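Local coordinates for DNA helicase assembly protein (Enterobacteria phage T4, PDB 1C1K) that loads the replicative helicase at the fork onto DNA protected by the single-strand-binding protein, in phage DNA replication, recombination and repair, at residues S18-Y23 with A48-R53; Q28-K33 with S187-A192; I76-A81 with L96-E101; T160-D165 with A192-L197. All coordinates share one frame; numbering follows the deposited sequence.

Interactions 1 and 3 both lie in the N-terminal family region, interaction 4 in the C-terminal one, and interaction 2 ties the two together. Helix 16-30 carries one side of interactions 1 and 2, whose centres are about 20 Å apart; helix 181-196 carries one side of interactions 2 and 4, centres about 11 Å apart, and they share Ala192. Interaction 3 touches all the others: Tyr23 CE1 lies 4.3 Å from Leu79 CD1, Met30 CE 3.5 Å from Val80 CG2, and Val80 CG1 3.6 Å from Tyr193 CD2. Interaction 1 is the peripheral one, its centre about 23 Å from that of the chain and about 28 Å from that of interaction 4.

Interaction 1 of 4, residues S18-Y23 with A48-R53; sequences SVYKLY and AAYQKR
The first element of this contact is aromatic packing. Tyr20 and Tyr50 both hold CG anti to their backbone N, and the two side chains slide past each other in opposite directions. Their rings meet obliquely, planes 46° apart and centroids separated by 4.9 Å. Tyr50 CD1 sits over one face of the Tyr20 ring, off toward the rim, 3.4 Å from Tyr20 CD2, while Tyr50 CB lies 3.6 Å from Tyr20 CE2.

The second element is the guanidinium of Arg53. Bends at chi2 and chi3 fold its chain back so that NH1 reaches the edge of the Tyr20 ring, 3.8 Å from CE1, with the two planes 80° apart. NH1 also lies near the edge of the Tyr23 ring.

Water supplies the polar links. One molecule joins Tyr20 OH (2.7 Å) to Arg53 NH1 through a weak bond; another joins Tyr23 OH to Arg53 NH2, accepting from NH2 at 3.0 Å. The charge of Arg53 is met by a salt bridge from NH2 to Asp55.

The short helix 47-52 is thus packed against helix 16-30, with Phe59 of helix 56-65 meeting Tyr20 edge-to-face and touching Arg53, and Phe75 of helix 68-81 meeting the Tyr23 ring.

Interaction 2 of 4, residues Q28-K33 with S187-A192; sequences QHMNGK and SIKLKA
Helix 16-30 ends here against the flank of helix 181-196, bringing Met30 CA within 5.2 Å of Ala192 CA and Gly32 CA within 6.1 Å of Ile188 CA. At this close spacing the methyl of Ala192 fits against the last turn, with CB 3.3 Å from His29 O.

His29 makes the one hydrogen bond across the contact. With CG anti to the backbone N (chi1 175°), its ring presents NE2 to Ala192 O at 2.8 Å. The N-H points fairly straight at the oxygen (158°), which lies in the ring plane, whereas the donor stands above the carbonyl plane. On the far side of the ring ND1 bonds to Val36 N, so both nitrogens are engaged and the ring's rotation is fixed.

Met30, bent at chi2 and chi3, curls its thioether over the same alanine, SD 3.8 Å from Ala192 CB. Its carbonyl is buried without a polar partner and faces Lys189 CD at 3.4 Å; the Lys189 chain ends in a cation-pi contact with Trp86. Ile188 CG2 presses on the Asn31-Gly32 backbone, 3.6 Å from Asn31 C.

Gly32, at positive phi, ends the helix in a Schellman motif; the last turn and this cap together pack on helix 181-196, joining the two family regions of this largely alpha-helical, two-domain fold.

Interaction 3 of 4, residues I76-A81 with L96-E101; sequences ISNLVA and LVFYRE
Phe98 is the side chain that reaches across, its CG anti to the backbone N (chi1 -173°) so that the ring points into helix 68-81. The far rim does the touching: CE2 comes to 3.3 Å from Ser77 O and CZ to 3.4 Å from Ala81 C. Ala81 CB adds a methyl in the plane of the ring, at its edge, 3.7 Å from CZ. Asn78 slides past Phe98 in the opposite direction, laying OD1 3.5 Å from Phe98 CB, with amide and ring planes 46° apart. Beside it, Ser77 OG rests 3.8 Å from Tyr99 CA, where the backbones come nearest.

The segments cross at 93° with axes 9.0 Å apart, a nearly perpendicular packing of helices 68-81 and 95-107 in the N-terminal family region of this largely alpha-helical, two-domain protein. No hydrogen bond joins the two six-residue segments.

Further out, bonds beyond them set the polar groups. Ser77 OG turns back to Leu73 O and Ile74 O of its own helix. The Asn78 amide is held at both ends: ND2 bonds to Ile74 O and to Ala95 O, the latter linking the two helices, while OD1 accepts from Asn82 ND2. The Tyr99 ring leads away from 76-81 and touches Glu70, Leu73 and Ile74, earlier in helix 68-81.

Interaction 4 of 4, residues T160-D165 with A192-L197; sequences TFILLD and AYRKIL
Ile162 points toward the last turn of helix 181-196 and meets Tyr193 at about a right angle. Its CG1 branch, anti to the carbonyl carbon, drives CD1 to 3.5 Å from Tyr193 CD2, while its CG2 methyl lies against Arg194 CG. Leu197 crosses Ile162 obliquely: its CD1 sits 3.8 Å from Ile162 CD1 and also over the centre of one face of the Tyr193 ring, so this methyl is shared between isoleucine and aromatic.

One turn along, Asp165 and Arg194 cross at about a right angle, their carboxylate and guanidinium planes 47° apart. Arg194 is extended until a bend at chi3 turns NH1 onto OD2 of Asp165, a 2.9 Å salt bridge with an N-H...O angle of 155°. OD2 lies in the guanidinium plane but is itself met from above the carboxylate plane. A water reinforces the pair, donating to Asp165 OD1 and accepting from Arg194 NH1. OD1 also takes the backbone N-H of Ile171, and Arg194 NH2 pairs with Asp172, so helix 170-177 is drawn in.

The segments 160-165 and 192-196 cross at -71°, axes 10.4 Å apart. Leu197 opens strand 197-199, which pairs antiparallel with strand 2-4, whose Leu4 touches Tyr193 and Leu197.

Interaction 1 of 4, residues S18-Y23 with A48-R53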
loop_
_atom_site.group_PDB
_atom_site.type_symbol
_atom_site.label_atom_id
_atom_site.label_comp_id
_atom_site.label_asym_id
_atom_site.label_seq_id
_atom_site.Cartn_x
_atom_site.Cartn_y
_atom_site.Cartn_z
ATOM N N SER A 18 13.300 -19.396 3.450
ATOM C CA SER A 18 12.216 -19.086 2.526
ATOM C C SER A 18 11.462 -17.845 2.988
ATOM O O SER A 18 11.008 -17.047 2.159
ATOM C CB SER A 18 11.262 -20.281 2.397
ATOM O OG SER A 18 11.933 -21.382 1.795
ATOM N N VAL A 19 11.327 -17.678 4.303
ATOM C CA VAL A 19 10.648 -16.502 4.840
ATOM C C VAL A 19 11.502 -15.280 4.483
ATOM O O VAL A 19 10.980 -14.233 4.096
ATOM C CB VAL A 19 10.481 -16.593 6.378
ATOM C CG1 VAL A 19 9.961 -15.272 6.935
ATOM C CG2 VAL A 19 9.512 -17.708 6.726
ATOM N N TYR A 20 12.818 -15.422 4.598
ATOM C CA TYR A 20 13.714 -14.325 4.265
ATOM C C TYR A 20 13.568 -13.963 2.785
ATOM O O TYR A 20 13.530 -12.787 2.438
ATOM C CB TYR A 20 15.166 -14.703 4.554
ATOM C CG TYR A 20 16.171 -13.788 3.869
ATOM C CD1 TYR A 20 16.483 -12.539 4.405
ATOM C CD2 TYR A 20 16.810 -14.181 2.690
ATOM C CE1 TYR A 20 17.412 -11.704 3.782
ATOM C CE2 TYR A 20 17.733 -13.360 2.064
ATOM C CZ TYR A 20 18.032 -12.124 2.616
ATOM O OH TYR A 20 18.973 -11.314 2.008
ATOM N N LYS A 21 13.494 -14.976 1.924
ATOM C CA LYS A 21 13.345 -14.756 0.484
ATOM C C LYS A 21 12.042 -14.026 0.186
ATOM O O LYS A 21 11.999 -13.131 -0.669
ATOM C CB LYS A 21 13.358 -16.090 -0.261
ATOM C CG LYS A 21 14.722 -16.767 -0.279
ATOM C CD LYS A 21 14.719 -17.987 -1.179
ATOM C CE LYS A 21 16.073 -18.672 -1.161
ATOM N NZ LYS A 21 15.995 -20.073 -1.674
ATOM N N LEU A 22 10.974 -14.417 0.877
ATOM C CA LEU A 22 9.678 -13.773 0.682
ATOM C C LEU A 22 9.771 -12.293 1.075
ATOM O O LEU A 22 9.297 -11.417 0.354
ATOM C CB LEU A 22 8.604 -14.472 1.519
ATOM C CG LEU A 22 7.188 -13.887 1.416
ATOM C CD1 LEU A 22 6.581 -14.230 0.055
ATOM C CD2 LEU A 22 6.314 -14.445 2.543
ATOM N N TYR A 23 10.380 -12.019 2.222
ATOM C CA TYR A 23 10.535 -10.647 2.679
ATOM C C TYR A 23 11.325 -9.822 1.664
ATOM O O TYR A 23 10.916 -8.718 1.296
ATOM C CB TYR A 23 11.261 -10.609 4.027
ATOM C CG TYR A 23 11.917 -9.277 4.321
ATOM C CD1 TYR A 23 11.152 -8.133 4.541
ATOM C CD2 TYR A 23 13.302 -9.158 4.367
ATOM C CE1 TYR A 23 11.758 -6.900 4.801
ATOM C CE2 TYR A 23 13.915 -7.935 4.624
ATOM C CZ TYR A 23 13.137 -6.814 4.839
ATOM O OH TYR A 23 13.747 -5.603 5.086
ATOM N N ALA A 48 25.035 -15.529 -0.023
ATOM C CA ALA A 48 26.079 -14.813 0.696
ATOM C C ALA A 48 25.469 -13.645 1.477
ATOM O O ALA A 48 25.843 -13.389 2.627
ATOM C CB ALA A 48 27.135 -14.305 -0.284
ATOM N N ALA A 49 24.528 -12.939 0.850
ATOM C CA ALA A 49 23.870 -11.806 1.495
ATOM C C ALA A 49 23.040 -12.281 2.681
ATOM O O ALA A 49 23.045 -11.652 3.736
ATOM C CB ALA A 49 22.981 -11.075 0.499
ATOM N N TYR A 50 22.326 -13.387 2.502
ATOM C CA TYR A 50 21.505 -13.934 3.580
ATOM C C TYR A 50 22.386 -14.357 4.756
ATOM O O TYR A 50 22.084 -14.057 5.911
ATOM C CB TYR A 50 20.697 -15.138 3.076
ATOM C CG TYR A 50 20.072 -15.976 4.179
ATOM C CD1 TYR A 50 19.041 -15.470 4.971
ATOM C CD2 TYR A 50 20.516 -17.277 4.426
ATOM C CE1 TYR A 50 18.466 -16.241 5.983
ATOM C CE2 TYR A 50 19.954 -18.055 5.431
ATOM C CZ TYR A 50 18.928 -17.533 6.208
ATOM O OH TYR A 50 18.364 -18.311 7.198
ATOM N N GLN A 51 23.484 -15.048 4.463
ATOM C CA GLN A 51 24.374 -15.497 5.525
ATOM C C GLN A 51 25.005 -14.332 6.279
ATOM O O GLN A 51 25.323 -14.446 7.463
ATOM C CB GLN A 51 25.454 -16.416 4.951
ATOM C CG GLN A 51 24.945 -17.827 4.676
ATOM C CD GLN A 51 24.628 -18.592 5.955
ATOM O OE1 GLN A 51 25.271 -18.391 6.986
ATOM N NE2 GLN A 51 23.635 -19.473 5.891
ATOM N N LYS A 52 25.175 -13.205 5.599
ATOM C CA LYS A 52 25.754 -12.027 6.232
ATOM C C LYS A 52 24.788 -11.377 7.227
ATOM O O LYS A 52 25.209 -10.603 8.082
ATOM C CB LYS A 52 26.157 -10.997 5.170
ATOM C CG LYS A 52 27.654 -10.927 4.914
ATOM C CD LYS A 52 27.964 -10.223 3.600
ATOM C CE LYS A 52 29.336 -10.618 3.068
ATOM N NZ LYS A 52 29.581 -12.093 3.145
ATOM N N ARG A 53 23.498 -11.688 7.111
ATOM C CA ARG A 53 22.484 -11.120 8.006
ATOM C C ARG A 53 22.768 -11.464 9.465
ATOM O O ARG A 53 23.109 -12.599 9.784
ATOM C CB ARG A 53 21.091 -11.653 7.652
ATOM C CG ARG A 53 20.598 -11.325 6.242
ATOM C CD ARG A 53 20.222 -9.865 6.098
ATOM N NE ARG A 53 19.110 -9.464 6.963
ATOM C CZ ARG A 53 18.089 -8.715 6.560
ATOM N NH1 ARG A 53 18.031 -8.282 5.305
ATOM N NH2 ARG A 53 17.133 -8.382 7.414
HETATM O O HOH W 1 19.429 -8.705 2.318
HETATM O O HOH W 2 15.774 -5.831 6.718
#

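Interaction 2 of 4, residues Q28-K33 with S187-A192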
loop_
_atom_site.group_PDB
_atom_site.type_symbol
_atom_site.label_atom_id
_atom_site.label_comp_id
_atom_site.label_asym_id
_atom_site.label_seq_id
_atom_site.Cartn_x
_atom_site.Cartn_y
_atom_site.Cartn_z
ATOM N N GLN A 28 11.840 -5.574 -2.310
ATOM C CA GLN A 28 12.302 -5.060 -3.591
ATOM C C GLN A 28 11.121 -4.620 -4.450
ATOM O O GLN A 28 11.200 -3.635 -5.180
ATOM C CB GLN A 28 13.140 -6.125 -4.297
ATOM C CG GLN A 28 14.476 -6.353 -3.601
ATOM C CD GLN A 28 15.216 -7.566 -4.117
ATOM O OE1 GLN A 28 16.158 -8.053 -3.479
ATOM N NE2 GLN A 28 14.800 -8.067 -5.275
ATOM N N HIS A 29 10.014 -5.345 -4.347
ATOM C CA HIS A 29 8.822 -5.006 -5.104
ATOM C C HIS A 29 8.324 -3.626 -4.667
ATOM O O HIS A 29 8.016 -2.774 -5.500
ATOM C CB HIS A 29 7.727 -6.049 -4.857
ATOM C CG HIS A 29 6.426 -5.714 -5.511
ATOM N ND1 HIS A 29 6.043 -6.254 -6.719
ATOM C CD2 HIS A 29 5.423 -4.882 -5.134
ATOM C CE1 HIS A 29 4.860 -5.770 -7.058
ATOM N NE2 HIS A 29 4.463 -4.936 -6.114
ATOM N N MET A 30 8.262 -3.410 -3.356
ATOM C CA MET A 30 7.786 -2.142 -2.814
ATOM C C MET A 30 8.732 -0.972 -3.089
ATOM O O MET A 30 8.355 0.191 -2.906
ATOM C CB MET A 30 7.526 -2.286 -1.314
ATOM C CG MET A 30 6.307 -3.159 -0.993
ATOM S SD MET A 30 4.779 -2.667 -1.866
ATOM C CE MET A 30 4.738 -0.929 -1.461
ATOM N N ASN A 31 9.948 -1.285 -3.542
ATOM C CA ASN A 31 10.954 -0.274 -3.878
ATOM C C ASN A 31 11.004 -0.090 -5.396
ATOM O O ASN A 31 11.819 0.685 -5.908
ATOM C CB ASN A 31 12.341 -0.711 -3.401
ATOM C CG ASN A 31 12.585 -0.402 -1.942
ATOM O OD1 ASN A 31 13.414 -1.045 -1.296
ATOM N ND2 ASN A 31 11.872 0.583 -1.412
ATOM N N GLY A 32 10.140 -0.812 -6.104
ATOM C CA GLY A 32 10.088 -0.733 -7.555
ATOM C C GLY A 32 11.262 -1.411 -8.243
ATOM O O GLY A 32 11.605 -1.069 -9.372
ATOM N N LYS A 33 11.874 -2.380 -7.572
ATOM C CA LYS A 33 13.026 -3.092 -8.117
ATOM C C LYS A 33 12.683 -4.500 -8.588
ATOM O O LYS A 33 13.498 -5.170 -9.224
ATOM C CB LYS A 33 14.128 -3.168 -7.064
ATOM C CG LYS A 33 14.801 -1.840 -6.800
ATOM C CD LYS A 33 15.897 -1.978 -5.762
ATOM C CE LYS A 33 15.693 -1.003 -4.622
ATOM N NZ LYS A 33 16.948 -0.815 -3.843
ATOM N N SER A 187 4.952 7.700 -4.758
ATOM C CA SER A 187 4.466 7.098 -5.991
ATOM C C SER A 187 5.053 5.712 -6.239
ATOM O O SER A 187 4.379 4.830 -6.780
ATOM C CB SER A 187 4.773 8.004 -7.180
ATOM O OG SER A 187 4.044 7.576 -8.311
ATOM N N ILE A 188 6.309 5.523 -5.853
ATOM C CA ILE A 188 6.937 4.225 -6.032
ATOM C C ILE A 188 6.139 3.198 -5.226
ATOM O O ILE A 188 5.806 2.129 -5.736
ATOM C CB ILE A 188 8.409 4.241 -5.554
ATOM C CG1 ILE A 188 9.260 5.035 -6.545
ATOM C CG2 ILE A 188 8.943 2.809 -5.424
ATOM C CD1 ILE A 188 10.647 5.349 -6.038
ATOM N N LYS A 189 5.817 3.529 -3.976
ATOM C CA LYS A 189 5.054 2.615 -3.126
ATOM C C LYS A 189 3.628 2.455 -3.636
ATOM O O LYS A 189 3.081 1.356 -3.642
ATOM C CB LYS A 189 5.010 3.118 -1.678
ATOM C CG LYS A 189 6.356 3.537 -1.109
ATOM C CD LYS A 189 7.158 2.338 -0.626
ATOM C CE LYS A 189 8.270 2.767 0.319
ATOM N NZ LYS A 189 7.967 4.096 0.920
ATOM N N LEU A 190 3.020 3.557 -4.061
ATOM C CA LEU A 190 1.655 3.511 -4.562
ATOM C C LEU A 190 1.527 2.590 -5.776
ATOM O O LEU A 190 0.624 1.757 -5.850
ATOM C CB LEU A 190 1.181 4.923 -4.918
ATOM C CG LEU A 190 0.838 5.800 -3.711
ATOM C CD1 LEU A 190 0.783 7.261 -4.142
ATOM C CD2 LEU A 190 -0.501 5.373 -3.127
ATOM N N LYS A 191 2.435 2.736 -6.732
ATOM C CA LYS A 191 2.384 1.899 -7.917
ATOM C C LYS A 191 2.688 0.442 -7.582
ATOM O O LYS A 191 2.071 -0.468 -8.131
ATOM C CB LYS A 191 3.353 2.425 -8.974
ATOM C CG LYS A 191 2.916 3.763 -9.565
ATOM C CD LYS A 191 3.575 4.018 -10.921
ATOM C CE LYS A 191 5.043 4.383 -10.769
ATOM N NZ LYS A 191 5.242 5.630 -9.984
ATOM N N ALA A 192 3.635 0.222 -6.673
ATOM C CA ALA A 192 3.987 -1.141 -6.289
ATOM C C ALA A 192 2.794 -1.834 -5.628
ATOM O O ALA A 192 2.461 -2.971 -5.965
ATOM C CB ALA A 192 5.184 -1.128 -5.346
#

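Interaction 3 of 4, residues I76-A81 with L96-E101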
loop_
_atom_site.group_PDB
_atom_site.type_symbol
_atom_site.label_atom_id
_atom_site.label_comp_id
_atom_site.label_asym_id
_atom_site.label_seq_id
_atom_site.Cartn_x
_atom_site.Cartn_y
_atom_site.Cartn_z
ATOM N N ILE A 76 3.826 -7.298 3.601
ATOM C CA ILE A 76 3.146 -6.295 2.787
ATOM C C ILE A 76 2.646 -5.134 3.649
ATOM O O ILE A 76 2.949 -3.974 3.370
ATOM C CB ILE A 76 1.948 -6.903 2.014
ATOM C CG1 ILE A 76 2.454 -7.883 0.956
ATOM C CG2 ILE A 76 1.147 -5.797 1.325
ATOM C CD1 ILE A 76 1.369 -8.799 0.404
ATOM N N SER A 77 1.886 -5.442 4.694
ATOM C CA SER A 77 1.358 -4.392 5.564
ATOM C C SER A 77 2.464 -3.479 6.075
ATOM O O SER A 77 2.334 -2.254 6.031
ATOM C CB SER A 77 0.594 -4.998 6.745
ATOM O OG SER A 77 1.460 -5.689 7.626
ATOM N N ASN A 78 3.562 -4.068 6.545
ATOM C CA ASN A 78 4.680 -3.285 7.065
ATOM C C ASN A 78 5.402 -2.463 6.006
ATOM O O ASN A 78 5.653 -1.273 6.197
ATOM C CB ASN A 78 5.699 -4.195 7.750
ATOM C CG ASN A 78 5.353 -4.465 9.194
ATOM O OD1 ASN A 78 5.702 -3.688 10.087
ATOM N ND2 ASN A 78 4.657 -5.571 9.438
ATOM N N LEU A 79 5.746 -3.090 4.888
ATOM C CA LEU A 79 6.473 -2.379 3.845
ATOM C C LEU A 79 5.656 -1.306 3.141
ATOM O O LEU A 79 6.218 -0.404 2.516
ATOM C CB LEU A 79 7.036 -3.379 2.833
ATOM C CG LEU A 79 8.209 -4.176 3.408
ATOM C CD1 LEU A 79 8.451 -5.415 2.570
ATOM C CD2 LEU A 79 9.457 -3.298 3.442
ATOM N N VAL A 80 4.335 -1.389 3.238
ATOM C CA VAL A 80 3.494 -0.382 2.602
ATOM C C VAL A 80 3.194 0.781 3.540
ATOM O O VAL A 80 3.504 1.938 3.232
ATOM C CB VAL A 80 2.135 -0.960 2.139
ATOM C CG1 VAL A 80 1.189 0.183 1.766
ATOM C CG2 VAL A 80 2.328 -1.878 0.959
ATOM N N ALA A 81 2.608 0.462 4.693
ATOM C CA ALA A 81 2.196 1.469 5.668
ATOM C C ALA A 81 3.094 1.737 6.869
ATOM O O ALA A 81 2.893 2.729 7.567
ATOM C CB ALA A 81 0.793 1.144 6.152
ATOM N N LEU A 96 5.385 -7.439 13.827
ATOM C CA LEU A 96 4.231 -8.241 14.211
ATOM C C LEU A 96 3.145 -7.392 14.852
ATOM O O LEU A 96 1.956 -7.575 14.581
ATOM C CB LEU A 96 4.659 -9.371 15.151
ATOM C CG LEU A 96 4.904 -10.747 14.512
ATOM C CD1 LEU A 96 4.916 -10.662 12.988
ATOM C CD2 LEU A 96 6.219 -11.306 15.033
ATOM N N VAL A 97 3.555 -6.456 15.701
ATOM C CA VAL A 97 2.596 -5.577 16.353
ATOM C C VAL A 97 1.892 -4.767 15.270
ATOM O O VAL A 97 0.666 -4.675 15.249
ATOM C CB VAL A 97 3.302 -4.614 17.328
ATOM C CG1 VAL A 97 2.383 -3.460 17.676
ATOM C CG2 VAL A 97 3.709 -5.355 18.583
ATOM N N PHE A 98 2.677 -4.196 14.358
ATOM C CA PHE A 98 2.126 -3.385 13.279
ATOM C C PHE A 98 1.166 -4.180 12.404
ATOM O O PHE A 98 0.115 -3.680 12.010
ATOM C CB PHE A 98 3.252 -2.809 12.415
ATOM C CG PHE A 98 2.774 -1.824 11.386
ATOM C CD1 PHE A 98 2.772 -0.461 11.662
ATOM C CD2 PHE A 98 2.293 -2.260 10.155
ATOM C CE1 PHE A 98 2.293 0.454 10.732
ATOM C CE2 PHE A 98 1.811 -1.357 9.216
ATOM C CZ PHE A 98 1.810 0.006 9.505
ATOM N N TYR A 99 1.532 -5.419 12.103
ATOM C CA TYR A 99 0.716 -6.292 11.271
ATOM C C TYR A 99 -0.633 -6.620 11.912
ATOM O O TYR A 99 -1.673 -6.591 11.243
ATOM C CB TYR A 99 1.485 -7.582 10.989
ATOM C CG TYR A 99 0.617 -8.791 10.734
ATOM C CD1 TYR A 99 0.008 -8.986 9.495
ATOM C CD2 TYR A 99 0.461 -9.772 11.707
ATOM C CE1 TYR A 99 -0.728 -10.135 9.226
ATOM C CE2 TYR A 99 -0.271 -10.921 11.453
ATOM C CZ TYR A 99 -0.860 -11.101 10.207
ATOM O OH TYR A 99 -1.545 -12.264 9.941
ATOM N N ARG A 100 -0.617 -6.947 13.200
ATOM C CA ARG A 100 -1.855 -7.275 13.895
ATOM C C ARG A 100 -2.818 -6.089 13.813
ATOM O O ARG A 100 -4.016 -6.261 13.585
ATOM C CB ARG A 100 -1.562 -7.632 15.356
ATOM C CG ARG A 100 -1.003 -9.041 15.539
ATOM C CD ARG A 100 -0.995 -9.486 17.000
ATOM N NE ARG A 100 0.143 -8.944 17.740
ATOM C CZ ARG A 100 1.381 -9.427 17.678
ATOM N NH1 ARG A 100 1.655 -10.473 16.908
ATOM N NH2 ARG A 100 2.349 -8.864 18.390
ATOM N N GLU A 101 -2.285 -4.883 13.979
ATOM C CA GLU A 101 -3.107 -3.684 13.913
ATOM C C GLU A 101 -3.617 -3.443 12.493
ATOM O O GLU A 101 -4.749 -3.002 12.300
ATOM C CB GLU A 101 -2.307 -2.468 14.387
ATOM C CG GLU A 101 -3.010 -1.642 15.454
ATOM C CD GLU A 101 -3.927 -0.579 14.870
ATOM O OE1 GLU A 101 -5.083 -0.465 15.338
ATOM O OE2 GLU A 101 -3.491 0.144 13.945
#

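Interaction 4 of 4, residues T160-D165 with A192-L197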
loop_
_atom_site.group_PDB
_atom_site.type_symbol
_atom_site.label_atom_id
_atom_site.label_comp_id
_atom_site.label_asym_id
_atom_site.label_seq_id
_atom_site.Cartn_x
_atom_site.Cartn_y
_atom_site.Cartn_z
ATOM N N THR A 160 -7.260 3.593 0.108
ATOM C CA THR A 160 -8.236 4.567 -0.362
ATOM C C THR A 160 -7.661 5.320 -1.556
ATOM O O THR A 160 -8.337 5.496 -2.567
ATOM C CB THR A 160 -8.606 5.575 0.744
ATOM O OG1 THR A 160 -9.511 4.952 1.661
ATOM C CG2 THR A 160 -9.271 6.817 0.145
ATOM N N PHE A 161 -6.409 5.747 -1.446
ATOM C CA PHE A 161 -5.763 6.470 -2.537
ATOM C C PHE A 161 -5.770 5.616 -3.807
ATOM O O PHE A 161 -6.101 6.096 -4.898
ATOM C CB PHE A 161 -4.319 6.821 -2.159
ATOM C CG PHE A 161 -3.729 7.941 -2.979
ATOM C CD1 PHE A 161 -3.177 7.690 -4.235
ATOM C CD2 PHE A 161 -3.725 9.251 -2.493
ATOM C CE1 PHE A 161 -2.628 8.726 -4.997
ATOM C CE2 PHE A 161 -3.178 10.296 -3.247
ATOM C CZ PHE A 161 -2.629 10.030 -4.502
ATOM N N ILE A 162 -5.423 4.340 -3.669
ATOM C CA ILE A 162 -5.384 3.464 -4.829
ATOM C C ILE A 162 -6.786 3.144 -5.337
ATOM O O ILE A 162 -6.992 2.961 -6.534
ATOM C CB ILE A 162 -4.582 2.179 -4.518
ATOM C CG1 ILE A 162 -3.114 2.553 -4.283
ATOM C CG2 ILE A 162 -4.667 1.198 -5.686
ATOM C CD1 ILE A 162 -2.296 1.478 -3.594
ATOM N N LEU A 163 -7.762 3.093 -4.441
ATOM C CA LEU A 163 -9.133 2.834 -4.869
ATOM C C LEU A 163 -9.622 4.033 -5.699
ATOM O O LEU A 163 -10.236 3.861 -6.751
ATOM C CB LEU A 163 -10.039 2.616 -3.648
ATOM C CG LEU A 163 -10.068 1.178 -3.103
ATOM C CD1 LEU A 163 -10.629 1.182 -1.690
ATOM C CD2 LEU A 163 -10.902 0.289 -4.012
ATOM N N LEU A 164 -9.342 5.244 -5.228
ATOM C CA LEU A 164 -9.745 6.441 -5.957
ATOM C C LEU A 164 -9.038 6.443 -7.317
ATOM O O LEU A 164 -9.641 6.743 -8.347
ATOM C CB LEU A 164 -9.361 7.698 -5.170
ATOM C CG LEU A 164 -10.132 7.976 -3.873
ATOM C CD1 LEU A 164 -9.382 9.002 -3.042
ATOM C CD2 LEU A 164 -11.529 8.477 -4.202
ATOM N N ASP A 165 -7.757 6.098 -7.312
ATOM C CA ASP A 165 -6.964 6.055 -8.535
ATOM C C ASP A 165 -7.543 5.122 -9.597
ATOM O O ASP A 165 -7.425 5.394 -10.798
ATOM C CB ASP A 165 -5.536 5.617 -8.214
ATOM C CG ASP A 165 -4.690 5.434 -9.462
ATOM O OD1 ASP A 165 -4.188 6.453 -9.978
ATOM O OD2 ASP A 165 -4.530 4.277 -9.921
ATOM N N ALA A 192 3.635 0.222 -6.673
ATOM C CA ALA A 192 3.987 -1.141 -6.289
ATOM C C ALA A 192 2.794 -1.834 -5.628
ATOM O O ALA A 192 2.461 -2.971 -5.965
ATOM C CB ALA A 192 5.184 -1.128 -5.346
ATOM N N TYR A 193 2.149 -1.142 -4.689
ATOM C CA TYR A 193 0.993 -1.695 -3.988
ATOM C C TYR A 193 -0.170 -1.892 -4.965
ATOM O O TYR A 193 -0.919 -2.860 -4.875
ATOM C CB TYR A 193 0.588 -0.755 -2.852
ATOM C CG TYR A 193 -0.330 -1.344 -1.786
ATOM C CD1 TYR A 193 -0.477 -2.732 -1.623
ATOM C CD2 TYR A 193 -1.049 -0.506 -0.937
ATOM C CE1 TYR A 193 -1.321 -3.256 -0.640
ATOM C CE2 TYR A 193 -1.892 -1.020 0.047
ATOM C CZ TYR A 193 -2.024 -2.389 0.190
ATOM O OH TYR A 193 -2.874 -2.880 1.158
ATOM N N ARG A 194 -0.307 -0.974 -5.913
ATOM C CA ARG A 194 -1.374 -1.077 -6.899
ATOM C C ARG A 194 -1.251 -2.374 -7.708
ATOM O O ARG A 194 -2.252 -2.959 -8.113
ATOM C CB ARG A 194 -1.348 0.152 -7.826
ATOM C CG ARG A 194 -2.414 0.160 -8.922
ATOM C CD ARG A 194 -2.464 1.509 -9.656
ATOM N NE ARG A 194 -1.251 1.771 -10.430
ATOM C CZ ARG A 194 -1.074 2.820 -11.234
ATOM N NH1 ARG A 194 -2.035 3.729 -11.382
ATOM N NH2 ARG A 194 0.068 2.961 -11.895
ATOM N N LYS A 195 -0.020 -2.826 -7.937
ATOM C CA LYS A 195 0.210 -4.055 -8.696
ATOM C C LYS A 195 -0.321 -5.301 -7.987
ATOM O O LYS A 195 -0.785 -6.242 -8.635
ATOM C CB LYS A 195 1.705 -4.233 -8.973
ATOM C CG LYS A 195 2.240 -3.296 -10.048
ATOM C CD LYS A 195 3.685 -3.598 -10.394
ATOM C CE LYS A 195 4.160 -2.697 -11.530
ATOM N NZ LYS A 195 4.799 -3.473 -12.630
ATOM N N ILE A 196 -0.253 -5.316 -6.660
ATOM C CA ILE A 196 -0.734 -6.482 -5.930
ATOM C C ILE A 196 -2.195 -6.361 -5.493
ATOM O O ILE A 196 -2.769 -7.310 -4.966
ATOM C CB ILE A 196 0.151 -6.783 -4.696
ATOM C CG1 ILE A 196 0.329 -5.538 -3.843
ATOM C CG2 ILE A 196 1.515 -7.290 -5.151
ATOM C CD1 ILE A 196 1.070 -5.808 -2.538
ATOM N N LEU A 197 -2.803 -5.202 -5.720
ATOM C CA LEU A 197 -4.200 -5.015 -5.348
ATOM C C LEU A 197 -5.101 -5.299 -6.538
ATOM O O LEU A 197 -4.895 -4.759 -7.621
ATOM C CB LEU A 197 -4.446 -3.585 -4.856
ATOM C CG LEU A 197 -4.001 -3.231 -3.436
ATOM C CD1 LEU A 197 -4.190 -1.738 -3.213
ATOM C CD2 LEU A 197 -4.804 -4.033 -2.419
HETATM O O HOH W 3 -3.044 6.213 -12.380
#